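Local coordinates for competence damage-inducible protein A (Enterobacter cloacae subsp. cloacae, PDB 5VU3) that is of unknown function but belongs to the CinA (competence-damaged protein) family, whose relatives include nicotinamide mononucleotide deamidases, at residues T84-Q89 against A109-A114. Sequence-based numbering, arbitrary orientation.
Sequences TAVSEQ and AISGYA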
loop_
_atom_site.group_PDB
_atom_site.type_symbol
_atom_site.label_atom_id
_atom_site.label_comp_id
_atom_site.label_asym_id
_atom_site.label_seq_id
_atom_site.Cartn_x
_atom_site.Cartn_y
_atom_site.Cartn_z
ATOM N N THR A 84 16.395 12.730 11.023
ATOM C CA THR A 84 15.276 12.881 10.091
ATOM C C THR A 84 14.658 11.534 9.723
ATOM O O THR A 84 15.192 10.473 10.061
ATOM C CB THR A 84 15.671 13.634 8.803
ATOM O OG1 THR A 84 16.295 12.732 7.872
ATOM C CG2 THR A 84 16.601 14.816 9.098
ATOM N N ALA A 85 13.507 11.580 9.043
ATOM C CA ALA A 85 12.826 10.358 8.634
ATOM C C ALA A 85 13.614 9.603 7.579
ATOM O O ALA A 85 13.472 8.380 7.458
ATOM C CB ALA A 85 11.426 10.678 8.109
ATOM N N VAL A 86 14.440 10.310 6.813
ATOM C CA VAL A 86 15.229 9.680 5.742
ATOM C C VAL A 86 16.601 9.402 6.352
ATOM O O VAL A 86 17.559 10.165 6.214
ATOM C CB VAL A 86 15.301 10.551 4.485
ATOM C CG1 VAL A 86 16.231 9.925 3.435
ATOM C CG2 VAL A 86 13.910 10.756 3.927
ATOM N N SER A 87 16.681 8.282 7.066
ATOM C CA SER A 87 17.916 7.864 7.714
ATOM C C SER A 87 17.827 6.371 7.983
ATOM O O SER A 87 16.735 5.797 8.049
ATOM C CB SER A 87 18.152 8.632 9.019
ATOM O OG SER A 87 17.161 8.278 9.968
ATOM N N GLU A 88 18.995 5.747 8.137
ATOM C CA GLU A 88 19.001 4.325 8.460
ATOM C C GLU A 88 18.447 4.078 9.857
ATOM O O GLU A 88 17.863 3.017 10.117
ATOM C CB GLU A 88 20.413 3.763 8.299
ATOM C CG GLU A 88 20.854 3.762 6.835
ATOM C CD GLU A 88 22.305 3.404 6.646
ATOM O OE1 GLU A 88 23.163 4.285 6.849
ATOM O OE2 GLU A 88 22.585 2.241 6.288
ATOM N N GLN A 89 18.584 5.060 10.751
ATOM C CA GLN A 89 18.014 4.931 12.091
ATOM C C GLN A 89 16.494 4.843 12.034
ATOM O O GLN A 89 15.885 3.999 12.702
ATOM C CB GLN A 89 18.452 6.111 12.964
ATOM C CG GLN A 89 19.931 6.088 13.366
ATOM C CD GLN A 89 20.844 6.730 12.329
ATOM O OE1 GLN A 89 20.414 7.072 11.223
ATOM N NE2 GLN A 89 22.113 6.899 12.687
ATOM N N ALA A 109 11.383 -1.814 5.217
ATOM C CA ALA A 109 10.988 -0.427 5.399
ATOM C C ALA A 109 11.729 0.431 4.390
ATOM O O ALA A 109 12.929 0.242 4.168
ATOM C CB ALA A 109 11.277 0.059 6.830
ATOM N N ILE A 110 11.017 1.376 3.776
ATOM C CA ILE A 110 11.613 2.328 2.841
ATOM C C ILE A 110 11.218 3.734 3.272
ATOM O O ILE A 110 10.038 3.994 3.534
ATOM C CB ILE A 110 11.156 2.065 1.394
ATOM C CG1 ILE A 110 11.464 0.625 0.983
ATOM C CG2 ILE A 110 11.800 3.054 0.441
ATOM C CD1 ILE A 110 10.995 0.288 -0.426
ATOM N N SER A 111 12.200 4.634 3.371
ATOM C CA SER A 111 11.923 6.036 3.676
ATOM C C SER A 111 12.868 6.902 2.856
ATOM O O SER A 111 14.090 6.772 2.982
ATOM C CB SER A 111 12.081 6.323 5.171
ATOM O OG SER A 111 11.777 7.675 5.457
ATOM N N GLY A 112 12.313 7.776 2.017
ATOM C CA GLY A 112 13.168 8.556 1.141
ATOM C C GLY A 112 12.503 9.828 0.657
ATOM O O GLY A 112 11.397 10.183 1.074
ATOM N N TYR A 113 13.231 10.548 -0.198
ATOM C CA TYR A 113 12.715 11.714 -0.918
ATOM C C TYR A 113 12.667 11.316 -2.387
ATOM O O TYR A 113 13.689 11.340 -3.079
ATOM C CB TYR A 113 13.588 12.954 -0.724
ATOM C CG TYR A 113 13.834 13.349 0.709
ATOM C CD1 TYR A 113 15.085 13.192 1.285
ATOM C CD2 TYR A 113 12.815 13.892 1.485
ATOM C CE1 TYR A 113 15.315 13.563 2.596
ATOM C CE2 TYR A 113 13.031 14.259 2.791
ATOM C CZ TYR A 113 14.280 14.090 3.347
ATOM O OH TYR A 113 14.491 14.459 4.656
ATOM N N ALA A 114 11.480 10.946 -2.866
ATOM C CA ALA A 114 11.389 10.500 -4.251
ATOM C C ALA A 114 11.509 11.667 -5.220
ATOM O O ALA A 114 11.946 11.473 -6.359
ATOM C CB ALA A 114 10.085 9.731 -4.481
HETATM O O HOH W 1 16.895 14.061 5.530
#
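Val86 and Tyr113 make the main apolar contact. Val86 CG2 lies over one face of the Tyr113 ring, 3.5 Å from the centroid of the ring and displaced toward its CE1-CZ side. This is a CH-pi contact, with the methyl 19° off the ring normal. Val86 CG1 is anti to the backbone N (chi1 175°), which leaves CG2 beside that N and against the ring. Val86 CG1 reaches Ser111 O at 3.8 Å and also touches the ring rim at Tyr113 CE1. Val86 CG2 also packs on the backbone of Gly112, 3.6 Å from its CA.

One direct hydrogen bond joins the two segments. Ser111 OG donates to Ala85 O at 2.7 Å. The C=O...donor angle is 114°, and the hydroxyl sits well above the carbonyl plane, not on a lone pair. Ser111 OG is anti to its own backbone N, which carries it toward the loop.

The contact lies at the C-terminal end of strand 106-112, a central strand of the mixed sheet in this alpha/beta fold. There the end of the strand and Tyr113, just beyond it, meet the turn between helices 77-83 and 88-101. Ser87 is the N-cap of the second helix: its OG accepts from Thr90 N. The same OG donates to Thr84 O at 3.0 Å, tying the cap back to the turn.

A water bridge forms a polar link beside the ring. The water donates to Thr84 OG1 at 2.8 Å and lies 2.6 Å from Tyr113 OH, in the ring plane at its edge. Thr84 OG1 also accepts a weak bond from Val86 N, at 3.2 Å.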